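Local coordinates for putative oxidoreductase (Salmonella enterica subsp. enterica serovar Typhimurium, PDB 3NX4) that binds NADP and probably catalyses the NADPH-dependent reduction of acryloyl-CoA, as a member of the medium-chain dehydrogenase/reductase family, at the interface of chains A and B. Residues are numbered along the deposited sequence; one frame, centred on the assembly and turned at random. Chains: chain A/B, Putative oxidoreductase.

Contact 1: the interface of chains A and B. Residues chain A 233, 256-258; chain B 266, 269-271.
Carboxylate oxygen OD2 of B:Asp266 is gripped from two chains at once. From across the interface comes the phenol of A:Tyr233, whose OH donates to OD2 at 2.5 Å, a short bond. From its own chain, the backbone N of B:Met269 gives OD2 a nearly straight hydrogen bond of 2.9 Å (164° at H). The two donors take different flanks of the oxygen: the phenol uses the anti lone pair, pointing away from OD1, while the amide arrives on the syn side, tilted out of the carboxylate plane. OD2 lies at the edge of the tyrosine ring and in its plane, and the carboxylate stands almost perpendicular to that ring (88°). The amide bond from its own chain probably helps hold the carboxylate in the orientation that the phenol meets.

OD1, the other oxygen, looks towards the helix 253-258 of chain A and reaches it through water. Water 1 joins it to the backbone O of A:Leu257, and water 3 joins it to the backbone O of A:Ile256, 2.9 Å from that water. A third water, water 2, sits 2.7 Å from the A:Tyr233 OH and makes a longer contact to the backbone O of B:Asp266. The same carbonyl accepts a 2.8 Å bond from OG1 of B:Thr270, which ties down the loop.

Selenomethionine B:Met269 adds the apolar part. Its chain bends at chi3 (-66°), bringing the terminal methyl CE back to the ring, 3.7 Å from CE2 of A:Tyr233. Towards the rim of one ring face lies the backbone O of A:Arg258, from the tyrosine's own chain. By holding the phenol by its hydroxyl and its flank, the loop of chain B links to chain A beside the end of helix 253-258; this polar, partly hydrated patch probably helps hold together the two-fold pair of the deposited assembly, which may be the biological dimer.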
# COMPACT_ATOMS: atom_id res chain seq x y z
N TYR A 233 7.52 10.64 -4.47
CA TYR A 233 7.88 9.38 -5.11
C TYR A 233 8.49 8.40 -4.09
O TYR A 233 9.41 8.75 -3.35
CB TYR A 233 8.86 9.66 -6.24
CG TYR A 233 9.12 8.46 -7.09
CD1 TYR A 233 10.04 7.49 -6.69
CD2 TYR A 233 8.44 8.28 -8.29
CE1 TYR A 233 10.28 6.37 -7.48
CE2 TYR A 233 8.68 7.16 -9.09
CZ TYR A 233 9.61 6.21 -8.67
OH TYR A 233 9.85 5.10 -9.45
N ILE A 256 1.08 3.85 -9.41
CA ILE A 256 1.77 3.37 -10.60
C ILE A 256 2.69 4.39 -11.23
O ILE A 256 3.53 4.04 -12.06
CB ILE A 256 0.78 2.84 -11.66
CG1 ILE A 256 0.07 4.00 -12.35
CG2 ILE A 256 -0.21 1.88 -11.01
CD1 ILE A 256 -0.83 3.56 -13.52
N LEU A 257 2.55 5.65 -10.85
CA LEU A 257 3.41 6.72 -11.37
C LEU A 257 4.42 7.17 -10.32
O LEU A 257 5.49 7.68 -10.64
CB LEU A 257 2.58 7.92 -11.85
CG LEU A 257 1.70 7.71 -13.08
CD1 LEU A 257 0.99 9.00 -13.47
CD2 LEU A 257 2.54 7.20 -14.23
N ARG A 258 4.10 6.97 -9.05
CA ARG A 258 4.98 7.44 -7.99
C ARG A 258 5.44 6.37 -7.02
O ARG A 258 6.08 6.69 -6.01
CB ARG A 258 4.33 8.61 -7.24
CG ARG A 258 4.29 9.90 -8.06
CD ARG A 258 3.79 11.08 -7.20
NE ARG A 258 3.74 12.31 -7.98
CZ ARG A 258 3.04 13.39 -7.64
NH1 ARG A 258 2.31 13.38 -6.52
NH2 ARG A 258 3.06 14.46 -8.41
N ASP B 266 6.16 1.66 -10.05
CA ASP B 266 6.47 2.49 -11.20
C ASP B 266 7.74 2.00 -11.90
O ASP B 266 8.73 1.67 -11.25
CB ASP B 266 6.66 3.96 -10.79
CG ASP B 266 7.39 4.76 -11.85
OD1 ASP B 266 6.79 4.97 -12.93
OD2 ASP B 266 8.55 5.17 -11.63
N MSE B 269 10.73 5.68 -13.46
CA MSE B 269 11.81 6.34 -12.74
C MSE B 269 12.39 5.48 -11.62
O MSE B 269 12.94 5.99 -10.65
CB MSE B 269 11.33 7.72 -12.22
CG MSE B 269 11.06 8.73 -13.36
SE MSE B 269 10.50 10.39 -12.50
CE MSE B 269 8.82 9.77 -11.73
N THR B 270 12.28 4.16 -11.76
CA THR B 270 12.84 3.23 -10.79
C THR B 270 14.31 3.54 -10.56
O THR B 270 15.07 3.67 -11.51
CB THR B 270 12.75 1.79 -11.32
OG1 THR B 270 11.44 1.54 -11.84
CG2 THR B 270 13.10 0.79 -10.22
N PRO B 271 14.72 3.67 -9.28
CA PRO B 271 16.11 4.01 -8.98
C PRO B 271 17.09 2.97 -9.49
O PRO B 271 16.78 1.77 -9.49
CB PRO B 271 16.13 4.09 -7.44
CG PRO B 271 14.73 4.44 -7.08
CD PRO B 271 13.86 3.69 -8.08
O HOH W 1 6.55 7.60 -13.20
O HOH W 2 10.26 2.59 -8.58
O HOH W 3 4.54 4.74 -14.64

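Contact 2: the interface of chains A and B. Residues chain A 252, 255; chain B 220-221, 224, 241, 246-248.
A:Val252 reaches over to the chain B segment around B:Phe246 and puts its branched side chain among backbone and leucine atoms there. Its CB lies near the carbonyl O of B:Phe246, and from it the two methyls part. CG1, anti to the carbonyl carbon (chi1 -59°), is directed to the start of helix 221-229: it packs 3.8 Å from CD2 of B:Leu224, the two side chains crossing obliquely, and touches CA of B:Gly220 at 4.0 Å. Having no side chain, that glycine offers its bare CA to the methyl. CG2 takes the position between the backbone N and the carbonyl carbon, which turns it to the other flank, where it meets the backbone O of B:Phe246 at 3.4 Å and lies against CA of that residue, with the carbonyl of B:Gly241 a little farther off. The contact with B:Phe246 is thus made by backbone, and its phenyl ring is directed elsewhere.

Beside the methyls, B:Leu248 sets its CB against the backbone N of A:Val252, and its CD2 just meets CE2 of A:Phe255 at 4.2 Å, the side chains roughly perpendicular. This apolar, backbone-led joint of a probable dimer interface sits where strand 247-251 of chain B begins and the same strand of chain A has just ended. Its polar element is the hydrogen bond from the A:Val252 N to the B:Phe246 O, 2.9 Å long, straight at the hydrogen (170°) and nearly along the C=O axis.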
# COMPACT_ATOMS: atom_id res chain seq x y z
N VAL A 252 -5.28 5.02 -9.21
CA VAL A 252 -4.07 4.23 -9.20
C VAL A 252 -2.83 5.08 -9.46
O VAL A 252 -1.72 4.59 -9.34
CB VAL A 252 -4.13 3.11 -10.25
CG1 VAL A 252 -5.32 2.20 -10.00
CG2 VAL A 252 -4.20 3.70 -11.64
N PHE A 255 0.15 5.31 -7.13
CA PHE A 255 0.77 3.99 -7.01
C PHE A 255 1.63 3.66 -8.22
O PHE A 255 2.79 3.27 -8.06
CB PHE A 255 -0.30 2.94 -6.77
CG PHE A 255 -1.13 3.24 -5.56
CD1 PHE A 255 -0.67 2.90 -4.29
CD2 PHE A 255 -2.33 3.91 -5.68
CE1 PHE A 255 -1.42 3.20 -3.15
CE2 PHE A 255 -3.09 4.22 -4.55
CZ PHE A 255 -2.62 3.87 -3.29
N GLY B 220 -6.30 -2.10 -12.75
CA GLY B 220 -6.83 -0.96 -12.01
C GLY B 220 -8.34 -0.98 -11.90
O GLY B 220 -8.97 -2.04 -12.03
N ASP B 221 -8.94 0.18 -11.65
CA ASP B 221 -10.39 0.33 -11.72
C ASP B 221 -11.11 -0.70 -10.83
O ASP B 221 -10.67 -0.97 -9.72
CB ASP B 221 -10.85 0.22 -13.18
CG ASP B 221 -12.24 0.81 -13.40
OD1 ASP B 221 -12.39 2.05 -13.33
OD2 ASP B 221 -13.18 0.02 -13.68
N LEU B 224 -9.14 -4.14 -9.71
CA LEU B 224 -8.25 -3.93 -8.57
C LEU B 224 -9.05 -3.76 -7.26
O LEU B 224 -8.66 -4.25 -6.20
CB LEU B 224 -7.36 -2.71 -8.81
CG LEU B 224 -6.42 -2.29 -7.67
CD1 LEU B 224 -5.55 -3.46 -7.24
CD2 LEU B 224 -5.55 -1.10 -8.07
N GLY B 241 -0.81 -1.06 -13.26
CA GLY B 241 -1.48 -0.68 -14.50
C GLY B 241 -2.86 -0.04 -14.42
O GLY B 241 -3.41 0.19 -13.34
N PHE B 246 -8.25 4.27 -14.79
CA PHE B 246 -7.30 4.80 -13.80
C PHE B 246 -7.91 5.00 -12.42
O PHE B 246 -7.20 5.19 -11.44
CB PHE B 246 -6.63 6.09 -14.30
CG PHE B 246 -7.53 7.29 -14.27
CD1 PHE B 246 -7.51 8.17 -13.20
CD2 PHE B 246 -8.38 7.57 -15.33
CE1 PHE B 246 -8.32 9.28 -13.17
CE2 PHE B 246 -9.20 8.68 -15.32
CZ PHE B 246 -9.17 9.53 -14.23
N ALA B 247 -9.24 4.97 -12.34
CA ALA B 247 -9.92 5.15 -11.06
C ALA B 247 -9.64 3.98 -10.12
O ALA B 247 -9.33 2.87 -10.56
CB ALA B 247 -11.41 5.30 -11.28
N LEU B 248 -9.73 4.24 -8.83
CA LEU B 248 -9.57 3.23 -7.79
C LEU B 248 -10.68 3.40 -6.76
O LEU B 248 -10.46 3.97 -5.70
CB LEU B 248 -8.18 3.30 -7.14
CG LEU B 248 -7.93 2.22 -6.10
CD1 LEU B 248 -8.55 0.91 -6.52
CD2 LEU B 248 -6.45 2.05 -5.81

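The C-alpha centres of contact 1 and contact 2 lie about 15 Å apart along one two-fold interface. Helix 253-258 of chain A connects them: A:Phe255 belongs to contact 2, whereas A:Ile256, A:Leu257 and A:Arg258 belong to contact 1. On chain B the sides are separate, contact 2 using the start of helix 221-229 and residues around strand 247-251, contact 1 the loop after strand 261-264. Both recur with the chains exchanged, making four such patches. Two contacts of different character, sharing one short helix, probably help set the angle between the subunits, if this pair is the one formed in solution.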